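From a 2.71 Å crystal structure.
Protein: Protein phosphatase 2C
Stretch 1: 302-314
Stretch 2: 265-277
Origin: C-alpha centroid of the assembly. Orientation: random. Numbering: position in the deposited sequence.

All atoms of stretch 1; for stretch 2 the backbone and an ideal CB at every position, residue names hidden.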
# COMPACT_ATOMS: atom_id res chain seq x y z
N ALA C 302 -26.59 27.04 12.24
CA ALA C 302 -27.25 27.96 13.16
C ALA C 302 -26.45 29.26 13.31
O ALA C 302 -27.00 30.36 13.25
CB ALA C 302 -27.44 27.30 14.50
N MSE C 303 -25.14 29.12 13.51
CA MSE C 303 -24.28 30.29 13.64
C MSE C 303 -24.44 31.27 12.48
O MSE C 303 -24.41 32.49 12.67
CB MSE C 303 -22.83 29.84 13.75
CG MSE C 303 -22.53 29.24 15.08
SE MSE C 303 -20.93 28.23 14.99
CE MSE C 303 -19.67 29.73 14.82
N VAL C 304 -24.60 30.72 11.27
CA VAL C 304 -24.77 31.52 10.06
C VAL C 304 -26.09 32.27 10.12
O VAL C 304 -26.13 33.50 10.08
CB VAL C 304 -24.74 30.62 8.80
CG1 VAL C 304 -24.87 31.48 7.54
CG2 VAL C 304 -23.46 29.80 8.78
N VAL C 305 -27.18 31.52 10.24
CA VAL C 305 -28.50 32.11 10.32
C VAL C 305 -28.58 33.15 11.42
O VAL C 305 -29.04 34.27 11.20
CB VAL C 305 -29.56 31.04 10.57
CG1 VAL C 305 -30.93 31.67 10.66
CG2 VAL C 305 -29.53 30.02 9.46
N ASN C 306 -28.12 32.78 12.61
CA ASN C 306 -28.16 33.67 13.76
C ASN C 306 -27.38 34.96 13.54
O ASN C 306 -27.83 36.04 13.94
CB ASN C 306 -27.62 32.94 14.99
CG ASN C 306 -28.51 31.79 15.42
OD1 ASN C 306 -28.08 30.94 16.20
ND2 ASN C 306 -29.74 31.75 14.93
N ALA C 307 -26.20 34.86 12.93
CA ALA C 307 -25.39 36.04 12.67
C ALA C 307 -26.15 36.85 11.65
O ALA C 307 -26.00 38.06 11.55
CB ALA C 307 -24.03 35.65 12.12
N LYS C 308 -26.96 36.15 10.87
CA LYS C 308 -27.78 36.80 9.86
C LYS C 308 -29.02 37.30 10.60
O LYS C 308 -29.70 38.22 10.16
CB LYS C 308 -28.14 35.78 8.78
CG LYS C 308 -28.24 36.33 7.36
CD LYS C 308 -29.36 37.37 7.23
CE LYS C 308 -29.58 37.80 5.78
NZ LYS C 308 -29.94 36.64 4.91
N ARG C 309 -29.29 36.69 11.76
CA ARG C 309 -30.44 37.06 12.58
C ARG C 309 -30.09 38.36 13.27
O ARG C 309 -30.94 39.22 13.47
CB ARG C 309 -30.74 35.99 13.62
CG ARG C 309 -32.08 36.17 14.31
CD ARG C 309 -32.94 34.92 14.14
NE ARG C 309 -32.40 33.79 14.90
CZ ARG C 309 -32.82 32.54 14.77
NH1 ARG C 309 -33.77 32.23 13.89
NH2 ARG C 309 -32.28 31.58 15.52
N ARG C 310 -28.83 38.46 13.67
CA ARG C 310 -28.33 39.70 14.25
C ARG C 310 -27.99 40.38 12.92
O ARG C 310 -28.09 39.75 11.87
CB ARG C 310 -27.08 39.44 15.10
CG ARG C 310 -27.37 38.71 16.41
CD ARG C 310 -26.12 38.43 17.25
NE ARG C 310 -25.28 37.38 16.68
CZ ARG C 310 -24.14 37.61 16.05
NH1 ARG C 310 -23.69 38.85 15.92
NH2 ARG C 310 -23.45 36.62 15.53
N LYS C 311 -27.60 41.64 12.92
CA LYS C 311 -27.31 42.24 11.63
C LYS C 311 -26.08 41.65 10.95
O LYS C 311 -25.09 41.31 11.59
CB LYS C 311 -27.17 43.75 11.76
CG LYS C 311 -28.41 44.51 11.31
CD LYS C 311 -28.64 44.37 9.81
CE LYS C 311 -29.79 45.25 9.35
NZ LYS C 311 -31.06 44.85 10.00
N VAL C 312 -26.17 41.51 9.63
CA VAL C 312 -25.06 41.00 8.84
C VAL C 312 -24.43 42.25 8.26
O VAL C 312 -25.13 43.15 7.79
CB VAL C 312 -25.53 40.08 7.68
CG1 VAL C 312 -26.75 39.29 8.10
CG2 VAL C 312 -25.83 40.90 6.42
N THR C 313 -23.11 42.33 8.31
CA THR C 313 -22.43 43.49 7.79
C THR C 313 -21.42 42.94 6.80
O THR C 313 -21.61 43.01 5.59
CB THR C 313 -21.73 44.27 8.92
OG1 THR C 313 -22.69 44.61 9.92
CG2 THR C 313 -21.09 45.54 8.39
N LYS C 314 -20.34 42.37 7.33
CA LYS C 314 -19.29 41.78 6.52
C LYS C 314 -19.84 40.42 6.07
O LYS C 314 -21.06 40.21 6.08
CB LYS C 314 -18.06 41.60 7.40
CG LYS C 314 -16.71 41.56 6.67
CD LYS C 314 -15.58 41.77 7.68
CE LYS C 314 -14.21 41.73 7.04
NZ LYS C 314 -13.13 42.01 8.04
N UNK C 265 -14.96 22.07 18.98
CA UNK C 265 -14.19 23.25 18.63
C UNK C 265 -15.04 24.09 17.70
O UNK C 265 -15.59 23.58 16.73
CB UNK C 265 -12.85 22.88 17.99
N UNK C 266 -15.15 25.37 18.00
CA UNK C 266 -15.94 26.25 17.18
C UNK C 266 -15.17 27.47 16.72
O UNK C 266 -14.45 28.10 17.50
CB UNK C 266 -17.19 26.68 17.94
N UNK C 267 -15.31 27.80 15.44
CA UNK C 267 -14.61 28.94 14.86
C UNK C 267 -15.49 29.70 13.90
O UNK C 267 -16.52 29.20 13.44
CB UNK C 267 -13.34 28.48 14.14
N UNK C 268 -15.10 30.93 13.60
CA UNK C 268 -15.88 31.74 12.69
C UNK C 268 -15.18 33.04 12.32
O UNK C 268 -14.36 33.57 13.08
CB UNK C 268 -17.25 32.04 13.31
N UNK C 269 -15.52 33.56 11.15
CA UNK C 269 -14.94 34.82 10.70
C UNK C 269 -15.47 35.93 11.61
O UNK C 269 -16.45 35.75 12.33
CB UNK C 269 -15.27 35.10 9.23
N UNK C 270 -14.81 37.08 11.60
CA UNK C 270 -15.23 38.20 12.43
C UNK C 270 -16.72 38.47 12.28
O UNK C 270 -17.37 38.96 13.20
CB UNK C 270 -14.43 39.45 12.07
N UNK C 271 -17.26 38.15 11.11
CA UNK C 271 -18.68 38.37 10.87
C UNK C 271 -19.56 37.46 11.70
O UNK C 271 -20.59 37.89 12.22
CB UNK C 271 -19.00 38.17 9.39
N UNK C 272 -19.17 36.20 11.83
CA UNK C 272 -19.94 35.23 12.59
C UNK C 272 -20.25 35.74 13.99
O UNK C 272 -21.38 35.63 14.47
CB UNK C 272 -19.19 33.90 12.67
N UNK C 273 -19.26 36.33 14.65
CA UNK C 273 -19.45 36.81 16.01
C UNK C 273 -19.66 38.31 16.08
O UNK C 273 -19.67 38.90 17.16
CB UNK C 273 -18.25 36.42 16.87
N UNK C 274 -19.88 38.92 14.92
CA UNK C 274 -20.06 40.36 14.79
C UNK C 274 -20.83 41.17 15.83
O UNK C 274 -20.29 42.16 16.34
CB UNK C 274 -20.75 40.60 13.45
N UNK C 275 -22.06 40.78 16.16
CA UNK C 275 -22.85 41.58 17.10
C UNK C 275 -23.15 41.11 18.52
O UNK C 275 -24.27 40.71 18.83
CB UNK C 275 -24.21 41.83 16.44
N UNK C 276 -22.16 41.20 19.40
CA UNK C 276 -22.38 40.81 20.78
C UNK C 276 -21.92 41.92 21.71
O UNK C 276 -20.82 42.43 21.57
CB UNK C 276 -21.65 39.50 21.10
N UNK C 277 -22.77 42.27 22.67
CA UNK C 277 -22.46 43.32 23.63
C UNK C 277 -21.13 43.13 24.35
O UNK C 277 -20.63 44.04 25.01
CB UNK C 277 -23.58 43.41 24.67

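Position 265 lies beyond the reach of stretch 1, and its extended backbone angles would suit any beta-branched residue; it is Ile265. At 266 the strand continues and CA-to-CB points toward the helix, with Met303 SE 5.0 Å from the ideal CB of 266. An apolar side chain of moderate size would fill that gap. Val266 does so: its CG1 lies 3.5 Å from Met303 CE.

Position 267 points away and leaves the choice open; Ala267 meets the helix through its backbone, its O 3.5 Å from Met303 CE. At 268 an ideal CB would sit 3.7 Å from Met303 CE, so glycine or alanine suits; a longer side chain would be directed at that methyl. Gly268 leaves the place empty. Position 269 is out of reach of stretch 1, which therefore sets no preference; it is Thr269, whose OG1 is hydrogen-bonded elsewhere in the structure.

Positions 270 to 272 have helical angles. The CB at 270 points sideways, 4.9 Å from Lys314 NZ, and small or polar residues would serve; it is Ala270. At 271 an ideal CB would point toward stretch 1 and lie 4.1 Å from Lys314 CB, again favouring something small. Gly271 begins a type I turn ending at 274, closed by a bond from that residue's N to Gly271 O.

The CA of 272 lies 5.5 Å from Ala307 CA, a close approach that suits a short side chain. Ala272 contributes chiefly its carbonyl: O accepts a weak hydrogen bond from Arg310 NH2 at 2.5 Å and touches Ala307 CB at 3.5 Å.

At 273 the CB points away, so many residues could fit, but a long apolar one could return to Met303. Phe273 brings CE2 to 3.5 Å from Met303 CE, which meets the ring at its edge.

The CB at 274 points sideways, 4.2 Å from Arg310 NH1, where a small residue avoids crowding the guanidinium; it is Ala274. At 275 CA-to-CB points toward stretch 1, and the ideal CB lies a tight 3.1 Å from Arg310 NH1, while Lys311 lies beyond. A flat or polar side chain could extend there. His275 lays one ring face over Lys311 CA, with Thr313 OG1 at the ring edge, 3.6 Å from His275 CE1.

Position 276 has a sideways CB with nothing of stretch 1 nearby; a long side chain, such as an aromatic, could reach Arg310. Phe276 places CE1 over one face of the guanidinium, 3.6 Å from Arg310 CZ. Position 277 is out of reach and permissive; Arg277 touches a crystal neighbour.

Stretch 2, residues 265-277: IVAGTAGAFAHFR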
# COMPACT_ATOMS: atom_id res chain seq x y z
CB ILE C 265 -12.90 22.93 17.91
CG1 ILE C 265 -11.99 22.13 18.81
CG2 ILE C 265 -12.17 24.22 17.54
CD1 ILE C 265 -10.74 21.69 18.12
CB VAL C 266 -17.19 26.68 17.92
CG1 VAL C 266 -17.94 27.75 17.13
CG2 VAL C 266 -18.07 25.45 18.14
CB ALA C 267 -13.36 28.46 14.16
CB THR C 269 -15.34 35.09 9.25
OG1 THR C 269 -16.76 35.28 9.17
CG2 THR C 269 -14.97 33.91 8.38
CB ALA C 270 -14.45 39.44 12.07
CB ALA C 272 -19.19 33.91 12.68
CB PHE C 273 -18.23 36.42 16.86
CG PHE C 273 -17.83 34.97 16.74
CD1 PHE C 273 -16.69 34.51 17.37
CD2 PHE C 273 -18.59 34.07 16.01
CE1 PHE C 273 -16.30 33.17 17.27
CE2 PHE C 273 -18.21 32.74 15.90
CZ PHE C 273 -17.07 32.29 16.54
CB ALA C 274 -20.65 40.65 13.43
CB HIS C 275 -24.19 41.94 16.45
CG HIS C 275 -24.08 42.91 15.32
ND1 HIS C 275 -23.36 42.65 14.18
CD2 HIS C 275 -24.64 44.14 15.15
CE1 HIS C 275 -23.48 43.67 13.35
NE2 HIS C 275 -24.25 44.58 13.91
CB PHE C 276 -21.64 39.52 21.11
CG PHE C 276 -22.40 38.28 20.74
CD1 PHE C 276 -22.15 37.62 19.54
CD2 PHE C 276 -23.38 37.78 21.58
CE1 PHE C 276 -22.85 36.47 19.20
CE2 PHE C 276 -24.09 36.64 21.25
CZ PHE C 276 -23.82 35.98 20.06
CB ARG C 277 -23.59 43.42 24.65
CG ARG C 277 -23.77 42.16 25.49
CD ARG C 277 -25.05 42.24 26.30
NE ARG C 277 -25.03 41.29 27.40
CZ ARG C 277 -25.97 41.21 28.33
NH1 ARG C 277 -27.02 42.02 28.29
NH2 ARG C 277 -25.87 40.32 29.32
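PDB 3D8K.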